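Local coordinates for Serine/threonine-protein kinase Tel1 (Chaetomium thermophilum, PDB 6SKY) that probably phosphorylates serine and threonine followed by glutamine in target proteins, using ATP to switch on checkpoint signalling after DNA damage, at residues P2581-A2586 with A2591-T2596; D2511-V2516 with N2553-P2558; H2671-P2676 with R2722-E2727. One frame throughout, in Å; residues are numbered along the deposited sequence.

Contact 1 (P2581-A2586 with A2591-T2596); sequences PEMAIA and APKILT
Ala2584 and Ile2594 face each other as a hydrogen-bonded antiparallel pair in the hairpin of strands 2576-2585 and 2593-2599. Ile2594 N gives a straight bond to Ala2584 O (3.0 Å), and Ala2584 N returns a longer one to Ile2594 O (3.3 Å). Toward the turn, Ala2586 N meets Pro2592 O at 3.1 Å, so the proline, which has no N-H to offer, still pairs through its carbonyl. The side chains sort by face. On that of Ala2584 and Ile2594, the small methyl of Ala2584 leaves room for Ile2594 CD1 to lie over its carbonyl. Near the turn Ala2586 CB rests against Pro2592 CG (3.6 Å). On the other face sit Ile2585 and Lys2593, a non-hydrogen-bonded pair; Ile2585 CG2 touches Ala2591 CB at 3.6 Å. Met2583 runs alongside both Lys2593 and Leu2595. With CG between its backbone N and carbonyl carbon (chi1 67°) and the chain extended beyond, its SD reaches Leu2595 CD1 at 3.7 Å and Lys2593 CD at 3.9 Å. Lys2593 thus lends its methylenes to the apolar packing, then bends at its last two torsions to bring NZ to Ala2591 O (3.0 Å), in the carbonyl plane; it also makes a cation-pi contact with Tyr2529. The loop closing this hairpin probably corresponds to the glycine-rich loop of PI3-kinase-like enzymes, and Pro2592 touches the bound ATP analogue. Within the antiparallel sheet the hairpin lies between strands 2534-2536 and 2604-2611, while Leu2520 of helix 2507-2522 packs on Lys2593 and Leu2595.

Contact 2 (D2511-V2516 with N2553-P2558); sequences DQTSRV and NPIPPP
Thr2513 and Ile2555 join a helix to an extended, proline-rich loop: helix 2507-2522 is flanked by the chain that leaves helix 2541-2552 on its way to strand 2576-2585, in the smaller, N-terminal part of the kinase. The apolar contact comes first. Thr2513 CG2 and Ile2555 CD1 meet tip to tip at 3.4 Å, the threonine methyl lying anti to its own backbone N. Ile2555 has CG1 between its backbone N and carbonyl carbon (chi1 61°), which sends the longer branch at the helix. A beta-branched isoleucine suits this extended stretch, whose backbone pairs with Ile2576, and its side chain also packs on Ala2509 and on Tyr2466 of helix 2461-2472. Where the loop begins, Asn2553 slides past Thr2513 in the opposite direction, its CB 4.0 Å from Thr2513 OG1. Asn2553 is the first residue to leave helical geometry after helix 2541-2552, as fits a position just before Pro2554, because proline disfavours a helical conformation in its predecessor. The side chain of Gln2512 crosses that of Asn2553 at a slant, meeting it through its CB and CG. No hydrogen bond joins the two segments. The helix pairs its backbone through its own bonds, from Arg2515 N to Asp2511 O (3.0 Å) and from Val2516 N to Gln2512 O (3.1 Å). Threonine suits its buried place by being two-sided: its methyl serves the isoleucine, while OG1, beside the backbone N, hydrogen-bonds to Ala2509 O one turn earlier.

Contact 3 (H2671-P2676 with R2722-E2727); sequences HEYLMP and RYFFME
Tyr2673 and Phe2724 bring two short helical pieces together, their CA atoms 8.0 Å apart. Segment 2671-2676 runs within helix 2670-2681, which kinks at Pro2676 because that residue has no N-H for the turn before; segment 2722-2727 holds a weakly bonded helical piece, about 2722-2726. The contact is buried packing within the PI3/PI4-kinase domain, away from the nucleotide and magnesium sites. The gap between the backbones is filled by the Tyr2673 ring, which reaches across with CG anti to the backbone N (chi1 171°). Phe2724 meets it in a T-shaped, edge-to-face pair, centroids 5.2 Å apart and planes at 88°: its CD1 edge stands over the middle of the tyrosine face. Phe2724 CB adds an off-centre CH-pi contact, 4.2 Å from the centroid of the Tyr2673 ring. The tyrosine oxygen ends against the backbone at Phe2724 N, but the angle there is too poor for a hydrogen bond. Glu2727 comes from the opposite direction to the ring's rim, its OE2 near the ring plane and 3.8 Å from Tyr2673 CE1, with the carboxylate turned 74° from the ring. The other oxygen, OE1, hydrogen-bonds to Tyr2681 OH, which helps to fix the carboxylate. Replacing Tyr2673 by an alanine would probably open a gap between the helices and leave the edge of Phe2724 without the face it packs on. Ile2668 touches both aromatic side chains from strand 2667-2669. The chemistry is complementary: the electron-rich tyrosine face receives C-H groups, while its rim, slightly positive, would suit a negatively charged oxygen.

In the fold
Along the chain contact 2 comes first, then contact 1, then contact 3, each closing before the next opens. Contacts 2 and 1 are close, with centres about 17 Å apart, and share structure: the helix of contact 2, 2507-2522, also packs on the hairpin of contact 1, and the loop of contact 2 leads into that hairpin's first strand. Contact 3 lies about 25 Å from contact 1 and about 38 Å from contact 2, centre to centre, among the helices beyond the hinge region. Contacts 1 and 2 belong to the sheet-bearing, N-terminal lobe, and contact 3 joins helices of the larger lobe. The ATP analogue binds in the cleft between the lobes, touching contact 1 at Pro2592, while contact 2 lies away from it.

Contact 1 (P2581-A2586 with A2591-T2596)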
loop_
_atom_site.group_PDB
_atom_site.type_symbol
_atom_site.label_atom_id
_atom_site.label_comp_id
_atom_site.label_asym_id
_atom_site.label_seq_id
_atom_site.Cartn_x
_atom_site.Cartn_y
_atom_site.Cartn_z
ATOM N N PRO A 2581 -9.326 44.196 43.469
ATOM C CA PRO A 2581 -9.639 44.271 44.901
ATOM C C PRO A 2581 -10.418 43.086 45.431
ATOM O O PRO A 2581 -10.312 42.783 46.624
ATOM C CB PRO A 2581 -10.451 45.567 45.006
ATOM C CG PRO A 2581 -10.041 46.360 43.817
ATOM C CD PRO A 2581 -9.827 45.367 42.736
ATOM N N GLU A 2582 -11.195 42.405 44.599
ATOM C CA GLU A 2582 -12.058 41.332 45.065
ATOM C C GLU A 2582 -11.604 39.985 44.525
ATOM O O GLU A 2582 -10.806 39.892 43.589
ATOM C CB GLU A 2582 -13.512 41.588 44.661
ATOM C CG GLU A 2582 -14.161 42.736 45.409
ATOM C CD GLU A 2582 -15.644 42.850 45.128
ATOM O OE1 GLU A 2582 -16.064 42.531 43.998
ATOM O OE2 GLU A 2582 -16.393 43.254 46.043
ATOM N N MET A 2583 -12.125 38.931 45.143
ATOM C CA MET A 2583 -11.880 37.567 44.718
ATOM C C MET A 2583 -13.172 36.783 44.835
ATOM O O MET A 2583 -13.906 36.923 45.816
ATOM C CB MET A 2583 -10.779 36.906 45.545
ATOM C CG MET A 2583 -11.116 36.677 46.989
ATOM S SD MET A 2583 -9.736 35.928 47.850
ATOM C CE MET A 2583 -10.422 35.747 49.480
ATOM N N ALA A 2584 -13.455 35.978 43.818
ATOM C CA ALA A 2584 -14.623 35.121 43.839
ATOM C C ALA A 2584 -14.332 33.857 44.632
ATOM O O ALA A 2584 -13.191 33.561 44.986
ATOM C CB ALA A 2584 -15.055 34.773 42.422
ATOM N N ILE A 2585 -15.383 33.100 44.915
ATOM C CA ILE A 2585 -15.271 31.866 45.679
ATOM C C ILE A 2585 -16.178 30.826 45.044
ATOM O O ILE A 2585 -17.282 31.146 44.595
ATOM C CB ILE A 2585 -15.627 32.092 47.159
ATOM C CG1 ILE A 2585 -14.599 33.023 47.792
ATOM C CG2 ILE A 2585 -15.663 30.787 47.905
ATOM C CD1 ILE A 2585 -14.863 33.343 49.212
ATOM N N ALA A 2586 -15.704 29.587 44.985
ATOM C CA ALA A 2586 -16.462 28.489 44.408
ATOM C C ALA A 2586 -17.028 27.591 45.503
ATOM O O ALA A 2586 -16.698 27.717 46.683
ATOM C CB ALA A 2586 -15.585 27.685 43.447
ATOM N N ALA A 2591 -12.735 26.328 50.345
ATOM C CA ALA A 2591 -13.166 27.273 49.326
ATOM C C ALA A 2591 -12.051 27.596 48.344
ATOM O O ALA A 2591 -11.077 28.259 48.715
ATOM C CB ALA A 2591 -13.663 28.557 49.987
ATOM N N PRO A 2592 -12.147 27.153 47.091
ATOM C CA PRO A 2592 -11.174 27.595 46.085
ATOM C C PRO A 2592 -11.476 29.027 45.682
ATOM O O PRO A 2592 -12.583 29.337 45.247
ATOM C CB PRO A 2592 -11.392 26.618 44.927
ATOM C CG PRO A 2592 -12.778 26.173 45.077
ATOM C CD PRO A 2592 -13.119 26.201 46.536
ATOM N N LYS A 2593 -10.497 29.904 45.839
ATOM C CA LYS A 2593 -10.700 31.316 45.568
ATOM C C LYS A 2593 -10.081 31.696 44.235
ATOM O O LYS A 2593 -9.000 31.227 43.881
ATOM C CB LYS A 2593 -10.122 32.174 46.690
ATOM C CG LYS A 2593 -8.889 31.621 47.332
ATOM C CD LYS A 2593 -8.667 32.256 48.680
ATOM C CE LYS A 2593 -9.711 31.814 49.670
ATOM N NZ LYS A 2593 -9.514 30.407 50.077
ATOM N N ILE A 2594 -10.773 32.549 43.499
ATOM C CA ILE A 2594 -10.366 32.943 42.161
ATOM C C ILE A 2594 -9.844 34.367 42.250
ATOM O O ILE A 2594 -10.616 35.327 42.289
ATOM C CB ILE A 2594 -11.510 32.822 41.149
ATOM C CG1 ILE A 2594 -11.982 31.380 41.037
ATOM C CG2 ILE A 2594 -11.054 33.271 39.792
ATOM C CD1 ILE A 2594 -13.151 31.043 41.899
ATOM N N LEU A 2595 -8.532 34.510 42.272
ATOM C CA LEU A 2595 -7.896 35.814 42.280
ATOM C C LEU A 2595 -7.717 36.318 40.862
ATOM O O LEU A 2595 -7.694 35.549 39.907
ATOM C CB LEU A 2595 -6.536 35.747 42.960
ATOM C CG LEU A 2595 -6.430 35.943 44.463
ATOM C CD1 LEU A 2595 -7.314 34.984 45.211
ATOM C CD2 LEU A 2595 -4.998 35.740 44.850
ATOM N N THR A 2596 -7.579 37.629 40.734
ATOM C CA THR A 2596 -7.243 38.256 39.466
ATOM C C THR A 2596 -6.035 39.145 39.681
ATOM O O THR A 2596 -5.961 39.869 40.673
ATOM C CB THR A 2596 -8.403 39.083 38.912
ATOM O OG1 THR A 2596 -9.610 38.319 38.973
ATOM C CG2 THR A 2596 -8.142 39.464 37.475
#

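Contact 2 (D2511-V2516 with N2553-P2558)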
loop_
_atom_site.group_PDB
_atom_site.type_symbol
_atom_site.label_atom_id
_atom_site.label_comp_id
_atom_site.label_asym_id
_atom_site.label_seq_id
_atom_site.Cartn_x
_atom_site.Cartn_y
_atom_site.Cartn_z
ATOM N N ASP A 2511 10.387 33.082 46.979
ATOM C CA ASP A 2511 10.244 32.575 48.338
ATOM C C ASP A 2511 9.071 33.236 49.055
ATOM O O ASP A 2511 8.122 32.567 49.489
ATOM C CB ASP A 2511 11.548 32.808 49.093
ATOM C CG ASP A 2511 11.851 31.717 50.077
ATOM O OD1 ASP A 2511 11.129 30.705 50.077
ATOM O OD2 ASP A 2511 12.812 31.866 50.854
ATOM N N GLN A 2512 9.119 34.565 49.178
ATOM C CA GLN A 2512 8.092 35.273 49.935
ATOM C C GLN A 2512 6.725 35.131 49.284
ATOM O O GLN A 2512 5.709 34.926 49.968
ATOM C CB GLN A 2512 8.458 36.747 50.061
ATOM C CG GLN A 2512 9.852 37.010 50.573
ATOM C CD GLN A 2512 10.074 36.469 51.957
ATOM O OE1 GLN A 2512 9.130 36.277 52.719
ATOM N NE2 GLN A 2512 11.327 36.212 52.295
ATOM N N THR A 2513 6.681 35.228 47.959
ATOM C CA THR A 2513 5.415 35.150 47.257
ATOM C C THR A 2513 4.781 33.775 47.394
ATOM O O THR A 2513 3.567 33.669 47.583
ATOM C CB THR A 2513 5.633 35.505 45.799
ATOM O OG1 THR A 2513 5.995 36.885 45.707
ATOM C CG2 THR A 2513 4.379 35.277 45.033
ATOM N N SER A 2514 5.572 32.707 47.307
ATOM C CA SER A 2514 5.002 31.382 47.477
ATOM C C SER A 2514 4.515 31.177 48.900
ATOM O O SER A 2514 3.497 30.514 49.120
ATOM C CB SER A 2514 6.027 30.327 47.102
ATOM O OG SER A 2514 6.776 30.767 45.994
ATOM N N ARG A 2515 5.217 31.750 49.881
ATOM C CA ARG A 2515 4.742 31.641 51.256
ATOM C C ARG A 2515 3.368 32.274 51.415
ATOM O O ARG A 2515 2.467 31.684 52.022
ATOM C CB ARG A 2515 5.744 32.273 52.211
ATOM C CG ARG A 2515 7.038 31.517 52.285
ATOM C CD ARG A 2515 7.879 31.967 53.449
ATOM N NE ARG A 2515 9.067 31.138 53.581
ATOM C CZ ARG A 2515 9.072 29.936 54.145
ATOM N NH1 ARG A 2515 10.197 29.244 54.225
ATOM N NH2 ARG A 2515 7.952 29.424 54.629
ATOM N N VAL A 2516 3.173 33.466 50.850
ATOM C CA VAL A 2516 1.867 34.096 51.041
ATOM C C VAL A 2516 0.792 33.435 50.183
ATOM O O VAL A 2516 -0.367 33.354 50.603
ATOM C CB VAL A 2516 1.929 35.613 50.800
ATOM C CG1 VAL A 2516 2.991 36.226 51.675
ATOM C CG2 VAL A 2516 2.175 35.928 49.357
ATOM N N ASN A 2553 7.231 42.560 46.439
ATOM C CA ASN A 2553 8.020 41.612 45.648
ATOM C C ASN A 2553 7.419 41.440 44.263
ATOM O O ASN A 2553 6.376 40.775 44.125
ATOM C CB ASN A 2553 8.090 40.260 46.349
ATOM C CG ASN A 2553 8.781 40.329 47.679
ATOM O OD1 ASN A 2553 8.206 39.984 48.705
ATOM N ND2 ASN A 2553 10.032 40.762 47.673
ATOM N N PRO A 2554 8.027 41.977 43.213
ATOM C CA PRO A 2554 7.452 41.817 41.872
ATOM C C PRO A 2554 7.934 40.568 41.149
ATOM O O PRO A 2554 9.137 40.342 41.014
ATOM C CB PRO A 2554 7.906 43.091 41.153
ATOM C CG PRO A 2554 9.121 43.566 41.913
ATOM C CD PRO A 2554 9.259 42.774 43.184
ATOM N N ILE A 2555 6.993 39.759 40.675
ATOM C CA ILE A 2555 7.277 38.534 39.929
ATOM C C ILE A 2555 6.300 38.439 38.772
ATOM O O ILE A 2555 5.265 39.116 38.763
ATOM C CB ILE A 2555 7.147 37.282 40.811
ATOM C CG1 ILE A 2555 5.722 37.179 41.336
ATOM C CG2 ILE A 2555 8.128 37.318 41.939
ATOM C CD1 ILE A 2555 5.361 35.823 41.784
ATOM N N PRO A 2556 6.596 37.607 37.781
ATOM C CA PRO A 2556 5.595 37.300 36.778
ATOM C C PRO A 2556 4.464 36.513 37.406
ATOM O O PRO A 2556 4.659 35.875 38.448
ATOM C CB PRO A 2556 6.365 36.458 35.755
ATOM C CG PRO A 2556 7.479 35.913 36.498
ATOM C CD PRO A 2556 7.877 36.961 37.463
ATOM N N PRO A 2557 3.269 36.555 36.835
ATOM C CA PRO A 2557 2.172 35.767 37.377
ATOM C C PRO A 2557 2.536 34.296 37.376
ATOM O O PRO A 2557 3.006 33.766 36.360
ATOM C CB PRO A 2557 1.020 36.061 36.412
ATOM C CG PRO A 2557 1.395 37.335 35.780
ATOM C CD PRO A 2557 2.860 37.319 35.652
ATOM N N PRO A 2558 2.366 33.607 38.499
ATOM C CA PRO A 2558 2.874 32.236 38.589
ATOM C C PRO A 2558 2.197 31.279 37.638
ATOM O O PRO A 2558 2.756 30.217 37.356
ATOM C CB PRO A 2558 2.604 31.859 40.047
ATOM C CG PRO A 2558 2.338 33.133 40.734
ATOM C CD PRO A 2558 1.704 34.021 39.738
#

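Contact 3 (H2671-P2676 with R2722-E2727)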
loop_
_atom_site.group_PDB
_atom_site.type_symbol
_atom_site.label_atom_id
_atom_site.label_comp_id
_atom_site.label_asym_id
_atom_site.label_seq_id
_atom_site.Cartn_x
_atom_site.Cartn_y
_atom_site.Cartn_z
ATOM N N HIS A 2671 -21.122 22.100 31.459
ATOM C CA HIS A 2671 -22.331 21.861 32.231
ATOM C C HIS A 2671 -23.055 23.157 32.564
ATOM O O HIS A 2671 -24.290 23.191 32.571
ATOM C CB HIS A 2671 -21.973 21.105 33.499
ATOM C CG HIS A 2671 -23.060 20.215 34.000
ATOM N ND1 HIS A 2671 -23.673 20.403 35.217
ATOM C CD2 HIS A 2671 -23.643 19.127 33.447
ATOM C CE1 HIS A 2671 -24.588 19.469 35.394
ATOM N NE2 HIS A 2671 -24.591 18.683 34.333
ATOM N N GLU A 2672 -22.308 24.232 32.819
ATOM C CA GLU A 2672 -22.910 25.523 33.113
ATOM C C GLU A 2672 -23.575 26.144 31.901
ATOM O O GLU A 2672 -24.456 26.987 32.063
ATOM C CB GLU A 2672 -21.868 26.492 33.652
ATOM C CG GLU A 2672 -21.043 25.954 34.790
ATOM C CD GLU A 2672 -21.748 26.012 36.124
ATOM O OE1 GLU A 2672 -22.865 25.472 36.245
ATOM O OE2 GLU A 2672 -21.180 26.600 37.065
ATOM N N TYR A 2673 -23.163 25.779 30.693
ATOM C CA TYR A 2673 -23.955 26.188 29.547
ATOM C C TYR A 2673 -25.138 25.257 29.340
ATOM O O TYR A 2673 -26.248 25.719 29.078
ATOM C CB TYR A 2673 -23.117 26.242 28.270
ATOM C CG TYR A 2673 -23.995 26.463 27.062
ATOM C CD1 TYR A 2673 -24.446 27.723 26.738
ATOM C CD2 TYR A 2673 -24.410 25.403 26.273
ATOM C CE1 TYR A 2673 -25.266 27.921 25.668
ATOM C CE2 TYR A 2673 -25.233 25.595 25.206
ATOM C CZ TYR A 2673 -25.656 26.855 24.909
ATOM O OH TYR A 2673 -26.474 27.058 23.837
ATOM N N LEU A 2674 -24.926 23.949 29.456
ATOM C CA LEU A 2674 -25.940 23.007 29.010
ATOM C C LEU A 2674 -27.128 22.922 29.941
ATOM O O LEU A 2674 -28.228 22.616 29.484
ATOM C CB LEU A 2674 -25.350 21.614 28.844
ATOM C CG LEU A 2674 -24.530 21.353 27.596
ATOM C CD1 LEU A 2674 -24.188 19.900 27.557
ATOM C CD2 LEU A 2674 -25.313 21.746 26.384
ATOM N N MET A 2675 -26.955 23.154 31.224
ATOM C CA MET A 2675 -28.123 22.925 32.062
ATOM C C MET A 2675 -29.136 24.062 31.980
ATOM O O MET A 2675 -30.342 23.794 31.999
ATOM C CB MET A 2675 -27.702 22.663 33.502
ATOM C CG MET A 2675 -27.166 21.263 33.699
ATOM S SD MET A 2675 -28.266 20.014 33.016
ATOM C CE MET A 2675 -27.159 19.137 31.928
ATOM N N PRO A 2676 -28.720 25.331 31.904
ATOM C CA PRO A 2676 -29.711 26.383 31.630
ATOM C C PRO A 2676 -30.287 26.332 30.230
ATOM O O PRO A 2676 -31.473 26.626 30.040
ATOM C CB PRO A 2676 -28.912 27.665 31.863
ATOM C CG PRO A 2676 -27.879 27.281 32.799
ATOM C CD PRO A 2676 -27.477 25.908 32.433
ATOM N N ARG A 2722 -26.207 22.735 19.672
ATOM C CA ARG A 2722 -26.107 23.457 18.414
ATOM C C ARG A 2722 -26.414 24.933 18.569
ATOM O O ARG A 2722 -26.064 25.721 17.690
ATOM C CB ARG A 2722 -27.048 22.851 17.390
ATOM C CG ARG A 2722 -28.478 23.138 17.651
ATOM C CD ARG A 2722 -29.339 22.275 16.793
ATOM N NE ARG A 2722 -30.746 22.410 17.126
ATOM C CZ ARG A 2722 -31.343 21.748 18.103
ATOM N NH1 ARG A 2722 -32.627 21.929 18.336
ATOM N NH2 ARG A 2722 -30.651 20.916 18.854
ATOM N N TYR A 2723 -27.049 25.329 19.662
ATOM C CA TYR A 2723 -27.324 26.732 19.889
ATOM C C TYR A 2723 -26.141 27.482 20.461
ATOM O O TYR A 2723 -26.095 28.702 20.320
ATOM C CB TYR A 2723 -28.515 26.887 20.814
ATOM C CG TYR A 2723 -29.799 26.478 20.166
ATOM C CD1 TYR A 2723 -30.435 25.312 20.525
ATOM C CD2 TYR A 2723 -30.367 27.251 19.180
ATOM C CE1 TYR A 2723 -31.599 24.939 19.935
ATOM C CE2 TYR A 2723 -31.530 26.882 18.583
ATOM C CZ TYR A 2723 -32.142 25.727 18.962
ATOM O OH TYR A 2723 -33.315 25.355 18.360
ATOM N N PHE A 2724 -25.182 26.800 21.087
ATOM C CA PHE A 2724 -24.024 27.510 21.610
ATOM C C PHE A 2724 -23.392 28.370 20.536
ATOM O O PHE A 2724 -22.932 29.480 20.803
ATOM C CB PHE A 2724 -22.995 26.527 22.170
ATOM C CG PHE A 2724 -21.742 27.184 22.674
ATOM C CD1 PHE A 2724 -21.673 27.670 23.954
ATOM C CD2 PHE A 2724 -20.639 27.317 21.863
ATOM C CE1 PHE A 2724 -20.549 28.270 24.405
ATOM C CE2 PHE A 2724 -19.514 27.924 22.313
ATOM C CZ PHE A 2724 -19.467 28.397 23.583
ATOM N N PHE A 2725 -23.383 27.881 19.308
ATOM C CA PHE A 2725 -22.761 28.590 18.210
ATOM C C PHE A 2725 -23.694 29.587 17.568
ATOM O O PHE A 2725 -23.231 30.582 17.016
ATOM C CB PHE A 2725 -22.256 27.592 17.172
ATOM C CG PHE A 2725 -21.270 26.629 17.722
ATOM C CD1 PHE A 2725 -19.952 26.982 17.848
ATOM C CD2 PHE A 2725 -21.666 25.392 18.165
ATOM C CE1 PHE A 2725 -19.055 26.120 18.380
ATOM C CE2 PHE A 2725 -20.765 24.530 18.699
ATOM C CZ PHE A 2725 -19.461 24.896 18.801
ATOM N N MET A 2726 -24.997 29.363 17.642
ATOM C CA MET A 2726 -25.929 30.299 17.042
ATOM C C MET A 2726 -26.168 31.518 17.906
ATOM O O MET A 2726 -26.725 32.501 17.417
ATOM C CB MET A 2726 -27.255 29.606 16.753
ATOM C CG MET A 2726 -27.238 28.770 15.511
ATOM S SD MET A 2726 -28.684 27.723 15.382
ATOM C CE MET A 2726 -28.244 26.734 13.963
ATOM N N GLU A 2727 -25.755 31.493 19.163
ATOM C CA GLU A 2727 -25.967 32.617 20.046
ATOM C C GLU A 2727 -24.680 33.252 20.526
ATOM O O GLU A 2727 -24.735 34.233 21.267
ATOM C CB GLU A 2727 -26.817 32.199 21.246
ATOM C CG GLU A 2727 -26.073 31.505 22.326
ATOM C CD GLU A 2727 -26.991 30.992 23.400
ATOM O OE1 GLU A 2727 -28.013 30.365 23.060
ATOM O OE2 GLU A 2727 -26.698 31.225 24.587
#